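PDB 4ZO9: Lin1840 protein from Listeria innocua serovar 6a, which probably hydrolyses terminal, non-reducing beta-D-glucosyl residues with release of beta-D-glucose, as a family 3 glycoside hydrolase. Local coordinates for residues M138-R143 / V190-A195; K232-A237 / M261-V266. The protein carries 2 engineered substitutions. All coordinates share one frame; numbering follows the deposited sequence.

Contact 1 (M138-R143 / V190-A195). With BGC (beta-D-glucopyranose), chain C.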
ATOM      1  N   MET A 138       5.789  22.094   1.701  1.00 10.34           N
ATOM      2  CA  MET A 138       5.258  20.764   1.979  1.00 10.07           C
ATOM      3  C   MET A 138       6.211  19.709   1.352  1.00 10.90           C
ATOM      4  O   MET A 138       6.395  19.630   0.101  1.00 10.51           O
ATOM      5  CB  MET A 138       3.830  20.665   1.453  1.00  9.30           C
ATOM      6  CG  MET A 138       3.086  19.334   1.685  1.00  8.80           C
ATOM      7  SD  MET A 138       3.536  17.933   0.629  1.00  8.26           S
ATOM      8  CE  MET A 138       2.030  16.998   0.944  1.00  9.05           C
ATOM      9  N   LEU A 139       6.770  18.872   2.219  1.00 10.23           N
ATOM     10  CA  LEU A 139       7.879  17.926   1.851  1.00  9.01           C
ATOM     11  C   LEU A 139       7.558  16.450   1.983  1.00  8.62           C
ATOM     12  O   LEU A 139       8.467  15.607   2.054  1.00  8.61           O
ATOM     13  CB  LEU A 139       9.168  18.266   2.642  1.00  9.47           C
ATOM     14  CG  LEU A 139       9.726  19.662   2.351  1.00 10.97           C
ATOM     15  CD1 LEU A 139      10.992  19.963   3.179  1.00  9.88           C
ATOM     16  CD2 LEU A 139      10.001  19.846   0.849  1.00 12.08           C
ATOM     17  N   ASP A 140       6.263  16.126   1.981  1.00  8.27           N
ATOM     18  CA  ASP A 140       5.820  14.756   2.055  1.00  7.86           C
ATOM     19  C   ASP A 140       6.072  14.008   0.718  1.00  7.96           C
ATOM     20  O   ASP A 140       5.516  14.345  -0.313  1.00  8.84           O
ATOM     21  CB  ASP A 140       4.333  14.741   2.514  1.00  7.14           C
ATOM     22  CG  ASP A 140       4.099  15.620   3.739  1.00  6.45           C
ATOM     23  OD1 ASP A 140       5.003  15.772   4.591  1.00  5.21           O
ATOM     24  OD2 ASP A 140       3.000  16.156   3.872  1.00  6.51           O
ATOM     25  N   LEU A 141       6.900  12.959   0.747  1.00  8.84           N
ATOM     26  CA  LEU A 141       7.079  12.106  -0.411  1.00  6.87           C
ATOM     27  C   LEU A 141       5.725  11.477  -0.731  1.00  6.01           C
ATOM     28  O   LEU A 141       5.014  11.019   0.185  1.00  4.58           O
ATOM     29  CB  LEU A 141       8.108  10.998  -0.093  1.00  7.40           C
ATOM     30  CG  LEU A 141       8.547  10.133  -1.252  1.00  7.63           C
ATOM     31  CD1 LEU A 141       9.453  10.911  -2.177  1.00  7.61           C
ATOM     32  CD2 LEU A 141       9.198   8.838  -0.722  1.00  7.25           C
ATOM     33  N   VAL A 142       5.425  11.418  -2.041  1.00  6.01           N
ATOM     34  CA  VAL A 142       4.190  10.868  -2.556  1.00  6.19           C
ATOM     35  C   VAL A 142       4.415   9.808  -3.620  1.00  7.19           C
ATOM     36  O   VAL A 142       5.138  10.077  -4.593  1.00  8.21           O
ATOM     37  CB  VAL A 142       3.252  11.972  -3.107  1.00  6.00           C
ATOM     38  CG1 VAL A 142       2.755  12.795  -1.951  1.00  6.02           C
ATOM     39  CG2 VAL A 142       3.902  12.838  -4.189  1.00  5.75           C
ATOM     40  N   ARG A 143       3.819   8.611  -3.408  1.00  7.45           N
ATOM     41  CA  ARG A 143       3.752   7.527  -4.381  1.00  8.22           C
ATOM     42  C   ARG A 143       2.317   7.095  -4.758  1.00  8.90           C
ATOM     43  O   ARG A 143       2.150   6.097  -5.457  1.00 10.11           O
ATOM     44  CB  ARG A 143       4.477   6.280  -3.835  1.00  8.42           C
ATOM     45  CG  ARG A 143       5.848   6.565  -3.336  1.00  9.43           C
ATOM     46  CD  ARG A 143       6.506   5.373  -2.737  1.00 10.49           C
ATOM     47  NE  ARG A 143       7.949   5.475  -2.772  1.00 11.94           N
ATOM     48  CZ  ARG A 143       8.764   4.602  -2.184  1.00 14.48           C
ATOM     49  NH1 ARG A 143       8.267   3.611  -1.488  1.00 14.07           N
ATOM     50  NH2 ARG A 143      10.081   4.740  -2.298  1.00 18.09           N
ATOM     51  N   VAL A 190       8.477  23.988   7.526  1.00  9.91           N
ATOM     52  CA  VAL A 190       8.463  22.646   6.908  1.00  9.51           C
ATOM     53  C   VAL A 190       7.250  21.838   7.380  1.00  9.08           C
ATOM     54  O   VAL A 190       6.907  21.883   8.566  1.00 10.82           O
ATOM     55  CB  VAL A 190       9.812  21.927   7.260  1.00  9.90           C
ATOM     56  CG1 VAL A 190       9.827  20.458   6.854  1.00 10.45           C
ATOM     57  CG2 VAL A 190      10.961  22.622   6.549  1.00 10.52           C
ATOM     58  N   LYS A 191       6.570  21.120   6.487  1.00  8.70           N
ATOM     59  CA  LYS A 191       5.423  20.289   6.914  1.00  9.77           C
ATOM     60  C   LYS A 191       5.354  19.058   5.988  1.00  8.68           C
ATOM     61  O   LYS A 191       6.014  19.050   4.944  1.00  9.95           O
ATOM     62  CB  LYS A 191       4.111  21.105   6.981  1.00 10.10           C
ATOM     63  CG  LYS A 191       3.464  21.404   5.653  1.00 10.07           C
ATOM     64  CD  LYS A 191       2.492  22.572   5.728  1.00  9.96           C
ATOM     65  CE  LYS A 191       1.591  22.564   4.511  1.00  9.94           C
ATOM     66  NZ  LYS A 191       0.683  23.710   4.476  1.00 10.47           N
ATOM     67  N   HIS A 192       4.669  17.993   6.345  1.00  8.15           N
ATOM     68  CA  HIS A 192       4.069  17.713   7.653  1.00  7.99           C
ATOM     69  C   HIS A 192       4.936  16.648   8.308  1.00  8.27           C
ATOM     70  O   HIS A 192       5.057  15.567   7.755  1.00  8.42           O
ATOM     71  CB  HIS A 192       2.656  17.128   7.436  1.00  7.17           C
ATOM     72  CG  HIS A 192       1.749  18.059   6.696  1.00  6.46           C
ATOM     73  ND1 HIS A 192       1.710  18.116   5.323  1.00  6.82           N
ATOM     74  CD2 HIS A 192       0.854  18.971   7.140  1.00  6.47           C
ATOM     75  CE1 HIS A 192       0.862  19.071   4.948  1.00  7.20           C
ATOM     76  NE2 HIS A 192       0.317  19.585   6.035  1.00  6.87           N
ATOM     77  N   PHE A 193       5.558  16.921   9.458  1.00 10.08           N
ATOM     78  CA  PHE A 193       6.528  15.906  10.057  1.00 10.24           C
ATOM     79  C   PHE A 193       5.777  14.734  10.728  1.00  9.82           C
ATOM     80  O   PHE A 193       5.121  14.959  11.748  1.00 13.01           O
ATOM     81  CB  PHE A 193       7.441  16.590  11.087  1.00  9.62           C
ATOM     82  CG  PHE A 193       8.814  15.937  11.256  1.00  8.90           C
ATOM     83  CD1 PHE A 193       9.729  15.958  10.215  1.00 10.04           C
ATOM     84  CD2 PHE A 193       9.157  15.306  12.436  1.00  8.24           C
ATOM     85  CE1 PHE A 193      10.963  15.347  10.324  1.00 10.17           C
ATOM     86  CE2 PHE A 193      10.380  14.722  12.580  1.00  9.72           C
ATOM     87  CZ  PHE A 193      11.283  14.720  11.509  1.00 11.12           C
ATOM     88  N   ALA A 194       5.804  13.496  10.224  1.00 10.87           N
ATOM     89  CA  ALA A 194       6.496  13.025   9.031  1.00  9.91           C
ATOM     90  C   ALA A 194       5.694  11.919   8.318  1.00  9.31           C
ATOM     91  O   ALA A 194       4.899  11.218   8.949  1.00  7.91           O
ATOM     92  CB  ALA A 194       7.871  12.479   9.419  1.00  9.98           C
ATOM     93  N   ALA A 195       5.975  11.763   7.019  1.00  9.31           N
ATOM     94  CA  ALA A 195       5.541  10.603   6.186  1.00  9.44           C
ATOM     95  C   ALA A 195       4.029  10.553   5.898  1.00  7.97           C
ATOM     96  O   ALA A 195       3.490   9.516   5.639  1.00  7.91           O
ATOM     97  CB  ALA A 195       5.974   9.271   6.804  1.00  9.47           C
TER
HETATM   98  C2  BGC C   2      -3.544  21.824   6.805  0.50  8.26           C
HETATM   99  C3  BGC C   2      -2.082  22.247   6.952  0.50  8.19           C
HETATM  100  C4  BGC C   2      -2.076  23.744   7.154  0.50  7.76           C
HETATM  101  C5  BGC C   2      -2.528  24.026   8.597  0.50  8.44           C
HETATM  102  C6  BGC C   2      -2.839  25.505   8.775  0.50  8.81           C
HETATM  103  C1  BGC C   2      -4.389  22.371   7.995  0.50  8.52           C
HETATM  104  O2  BGC C   2      -3.655  20.402   6.718  0.50  8.59           O
HETATM  105  O3  BGC C   2      -1.322  21.916   5.793  0.50  7.55           O
HETATM  106  O4  BGC C   2      -0.802  24.228   6.928  0.50  5.00           O
HETATM  107  O5  BGC C   2      -3.654  23.124   9.005  0.50  9.01           O
HETATM  108  O6  BGC C   2      -4.010  25.767   8.012  0.50 10.35           O
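Asp140 OD1 is gripped twice: His192 N donates to it at 2.8 Å, and Tyr223 OH is a second hydrogen-bond partner. The other carboxylate oxygen takes the imidazole, Asp140 OD2 accepting from His192 ND1 at 2.8 Å. That bond uses the syn lone pair and runs 9° out of the ring plane, so one carboxylate fixes both the backbone and the ring rotation of His192, although carboxylate and ring planes stay 39° apart. The far edge of the ring is thereby aimed at the bound beta-D-glucopyranose, where His192 NE2 lies 2.9 Å from O3 of the sugar. Lys191 adds a second hold on the sugar, which Asp91, Glu473 and Arg149 also bind. Its CG stands between backbone N and carbonyl carbon (chi1 77°), over the face of the imidazole, and the extended chain beyond brings Lys191 NZ to 2.9 Å from the sugar O4 and 3.0 Å from the sugar O3; NZ also bonds Phe135 O. Asp140 thus acts as a second-shell residue behind a sugar-binding histidine. A single bridge pairs Met138 with Lys191, and Leu139 N donates to Lys191 O at 2.8 Å. Leu139 CD1 also meets Val190 CG1 at 3.9 Å. Those two side chains pack against Tyr223 and Ala226 of helix 221-228, while strand 187-193 pairs with strand 233-236 in the parallel sheet of the barrel-type domain.

Contact 2 (K232-A237 / M261-V266). With BGC (beta-D-glucopyranose), chain C.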
ATOM      1  N   LYS A 232      12.765  27.812   9.679  1.00 12.96           N
ATOM      2  CA  LYS A 232      12.603  28.272  11.040  1.00 13.89           C
ATOM      3  C   LYS A 232      11.660  27.450  11.869  1.00 14.69           C
ATOM      4  O   LYS A 232      11.915  27.271  13.060  1.00 14.31           O
ATOM      5  CB  LYS A 232      12.172  29.741  11.097  1.00 13.53           C
ATOM      6  CG  LYS A 232      13.331  30.655  10.789  1.00 16.78           C
ATOM      7  CD  LYS A 232      14.235  30.727  12.008  1.00 17.77           C
ATOM      8  CE  LYS A 232      15.336  31.738  11.793  1.00 19.28           C
ATOM      9  NZ  LYS A 232      16.184  31.576  12.986  1.00 22.80           N
ATOM     10  N   LEU A 233      10.554  27.004  11.266  1.00 12.96           N
ATOM     11  CA  LEU A 233       9.568  26.147  11.979  1.00 11.95           C
ATOM     12  C   LEU A 233       9.391  24.759  11.312  1.00 10.83           C
ATOM     13  O   LEU A 233       9.682  24.579  10.149  1.00 10.89           O
ATOM     14  CB  LEU A 233       8.198  26.815  12.025  1.00 11.53           C
ATOM     15  CG  LEU A 233       8.099  28.162  12.749  1.00 11.55           C
ATOM     16  CD1 LEU A 233       8.663  29.292  11.891  1.00 11.16           C
ATOM     17  CD2 LEU A 233       6.653  28.424  13.148  1.00 11.89           C
ATOM     18  N   VAL A 234       8.836  23.830  12.061  1.00 10.02           N
ATOM     19  CA  VAL A 234       8.359  22.548  11.558  1.00 10.87           C
ATOM     20  C   VAL A 234       6.945  22.309  12.023  1.00  9.72           C
ATOM     21  O   VAL A 234       6.620  22.611  13.159  1.00 12.21           O
ATOM     22  CB  VAL A 234       9.261  21.374  12.046  1.00 12.20           C
ATOM     23  CG1 VAL A 234       8.753  20.012  11.574  1.00 11.77           C
ATOM     24  CG2 VAL A 234      10.688  21.575  11.561  1.00 14.03           C
ATOM     25  N   MET A 235       6.109  21.742  11.172  1.00  9.13           N
ATOM     26  CA  MET A 235       4.707  21.392  11.573  1.00  8.99           C
ATOM     27  C   MET A 235       4.530  19.851  11.682  1.00  9.03           C
ATOM     28  O   MET A 235       5.073  19.106  10.849  1.00  7.91           O
ATOM     29  CB  MET A 235       3.679  22.035  10.603  1.00  8.65           C
ATOM     30  CG  MET A 235       2.227  21.719  10.938  1.00  9.69           C
ATOM     31  SD  MET A 235       1.058  22.146   9.634  1.00 12.61           S
ATOM     32  CE  MET A 235       1.209  23.958   9.685  1.00 10.80           C
ATOM     33  N   THR A 236       3.788  19.378  12.702  1.00  8.05           N
ATOM     34  CA  THR A 236       3.588  17.953  12.901  1.00  8.19           C
ATOM     35  C   THR A 236       2.610  17.465  11.838  1.00  8.91           C
ATOM     36  O   THR A 236       1.866  18.291  11.218  1.00 10.34           O
ATOM     37  CB  THR A 236       2.979  17.624  14.275  1.00  8.19           C
ATOM     38  OG1 THR A 236       1.627  18.131  14.339  1.00 10.80           O
ATOM     39  CG2 THR A 236       3.790  18.203  15.425  1.00  7.79           C
ATOM     40  N   ALA A 237       2.587  16.139  11.638  1.00  7.59           N
ATOM     41  CA  ALA A 237       1.644  15.512  10.761  1.00  8.22           C
ATOM     42  C   ALA A 237       0.397  14.882  11.487  1.00  8.54           C
ATOM     43  O   ALA A 237       0.459  14.493  12.655  1.00  9.04           O
ATOM     44  CB  ALA A 237       2.406  14.433   9.996  1.00  8.66           C
ATOM     45  N   MET A 261      18.332  15.725  13.922  1.00 13.91           N
ATOM     46  CA  MET A 261      18.241  16.804  12.929  1.00 13.88           C
ATOM     47  C   MET A 261      18.616  18.155  13.504  1.00 14.83           C
ATOM     48  O   MET A 261      18.703  19.142  12.757  1.00 17.75           O
ATOM     49  CB  MET A 261      16.849  16.847  12.332  1.00 14.27           C
ATOM     50  CG  MET A 261      16.607  15.768  11.297  1.00 14.36           C
ATOM     51  SD  MET A 261      14.898  15.865  10.704  1.00 14.27           S
ATOM     52  CE  MET A 261      14.830  14.201   9.949  1.00  9.79           C
ATOM     53  N   GLU A 262      18.795  18.196  14.832  1.00 16.31           N
ATOM     54  CA  GLU A 262      19.281  19.370  15.586  1.00 17.01           C
ATOM     55  C   GLU A 262      18.370  20.572  15.399  1.00 17.80           C
ATOM     56  O   GLU A 262      18.835  21.695  15.442  1.00 16.68           O
ATOM     57  CB  GLU A 262      20.753  19.724  15.246  1.00 16.92           C
ATOM     58  CG  GLU A 262      21.706  18.530  15.428  1.00 20.15           C
ATOM     59  CD  GLU A 262      23.174  18.886  15.254  1.00 25.62           C
ATOM     60  OE1 GLU A 262      23.997  17.970  15.163  1.00 32.85           O
ATOM     61  OE2 GLU A 262      23.529  20.076  15.200  1.00 24.14           O
ATOM     62  N   PHE A 263      17.069  20.314  15.228  1.00 18.99           N
ATOM     63  CA  PHE A 263      16.056  21.371  15.107  1.00 14.59           C
ATOM     64  C   PHE A 263      15.736  21.981  16.498  1.00 15.09           C
ATOM     65  O   PHE A 263      15.348  21.289  17.458  1.00 11.79           O
ATOM     66  CB  PHE A 263      14.762  20.856  14.467  1.00 12.41           C
ATOM     67  CG  PHE A 263      13.695  21.939  14.316  1.00 11.31           C
ATOM     68  CD1 PHE A 263      13.881  22.997  13.429  1.00 13.89           C
ATOM     69  CD2 PHE A 263      12.515  21.908  15.074  1.00 10.86           C
ATOM     70  CE1 PHE A 263      12.942  24.018  13.320  1.00 12.77           C
ATOM     71  CE2 PHE A 263      11.550  22.958  14.965  1.00 10.90           C
ATOM     72  CZ  PHE A 263      11.774  23.986  14.074  1.00 11.09           C
ATOM     73  N   ASP A 264      15.879  23.289  16.576  1.00 14.38           N
ATOM     74  CA  ASP A 264      15.703  24.011  17.801  1.00 15.37           C
ATOM     75  C   ASP A 264      14.761  25.234  17.595  1.00 15.55           C
ATOM     76  O   ASP A 264      14.843  26.170  18.355  1.00 13.15           O
ATOM     77  CB  ASP A 264      17.076  24.478  18.332  1.00 19.71           C
ATOM     78  CG  ASP A 264      16.968  25.165  19.701  1.00 26.99           C
ATOM     79  OD1 ASP A 264      16.291  24.597  20.598  1.00 36.77           O
ATOM     80  OD2 ASP A 264      17.539  26.277  19.884  1.00 31.27           O
ATOM     81  N   GLY A 265      13.884  25.199  16.589  1.00 14.16           N
ATOM     82  CA  GLY A 265      12.774  26.161  16.424  1.00 11.63           C
ATOM     83  C   GLY A 265      11.454  25.646  16.978  1.00 11.71           C
ATOM     84  O   GLY A 265      11.384  24.538  17.567  1.00 12.11           O
ATOM     85  N   VAL A 266      10.402  26.445  16.734  1.00 13.23           N
ATOM     86  CA  VAL A 266       9.000  26.161  17.074  1.00 11.72           C
ATOM     87  C   VAL A 266       8.488  24.931  16.304  1.00 10.57           C
ATOM     88  O   VAL A 266       8.610  24.834  15.072  1.00  7.01           O
ATOM     89  CB  VAL A 266       8.101  27.395  16.788  1.00 11.83           C
ATOM     90  CG1 VAL A 266       6.626  27.065  17.003  1.00 12.39           C
ATOM     91  CG2 VAL A 266       8.479  28.543  17.716  1.00 11.92           C
TER
HETATM   92  C2  BGC C   2      -3.544  21.824   6.805  0.50  8.26           C
HETATM   93  C3  BGC C   2      -2.082  22.247   6.952  0.50  8.19           C
HETATM   94  C4  BGC C   2      -2.076  23.744   7.154  0.50  7.76           C
HETATM   95  C5  BGC C   2      -2.528  24.026   8.597  0.50  8.44           C
HETATM   96  C6  BGC C   2      -2.839  25.505   8.775  0.50  8.81           C
HETATM   97  C1  BGC C   2      -4.389  22.371   7.995  0.50  8.52           C
HETATM   98  O2  BGC C   2      -3.655  20.402   6.718  0.50  8.59           O
HETATM   99  O3  BGC C   2      -1.322  21.916   5.793  0.50  7.55           O
HETATM  100  O4  BGC C   2      -0.802  24.228   6.928  0.50  5.00           O
HETATM  101  O5  BGC C   2      -3.654  23.124   9.005  0.50  9.01           O
HETATM  102  O6  BGC C   2      -4.010  25.767   8.012  0.50 10.35           O
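Val234 CG2 sits almost squarely over the Phe263 ring, 3.6 Å from its centroid and 9° off the ring normal, a clear CH-pi contact. The opposite face of the same ring is closed by the backbone, with Gly265 N about 3.4 Å above its centre, so the phenyl group is sandwiched between a methyl and a peptide. Phe263 CG lies anti to the backbone N (chi1 -179°), which carries the ring in toward the strand, and the edge of the ring reaches Lys232 O, 3.4 Å from Phe263 CE1. Gly265 CA comes to 3.6 Å from Lys232 O, a close backbone approach. Beside this sandwich the main chains join: Val234 N donates to Val266 O at 3.2 Å, close to straight at 169°, and Leu233 CA adds a CA-H...O contact to the same oxygen. Leu233 and Val266 run side by side, with Leu233 CD2 4.1 Å from Val266 CB, and both rest on Leu335 of helix 322-338. The solvent side is looser. Asp264 is exposed and makes no contact with residues 232-237, and Lys232 NZ forms a salt bridge with Asp338 of helix 322-338, outside this contact. The contact joins the loop after helix 250-260 to strand 233-236. Chemically it is apolar packing around one aromatic ring with a lone backbone bond across it, and its charged side chains make no polar bond between the segments; this is packing of the fold, not sugar chemistry.

How the contacts relate
From the N terminus, the chain leaves strand 133-134, passes through 138-143 and helix 158-173, and returns on strand 187-193, where contact 1 closes the loop. It then runs through helices 212-219 and 221-228 to strand 233-236, and after helix 250-260 the loop 261-266 closes contact 2. The two loops follow in series, neither nesting nor crossing. They meet because strands 187-193 and 233-236 are neighbours in the parallel sheet: Phe193 N lies 2.6 Å from Met235 O and Val190 O 2.7 Å from Met235 N, both probable hydrogen bonds. Contact 1 supplies hydrogen bonds to the glucose; contact 2 reaches it by the Met235 side chain, and the centres are about 13 Å apart.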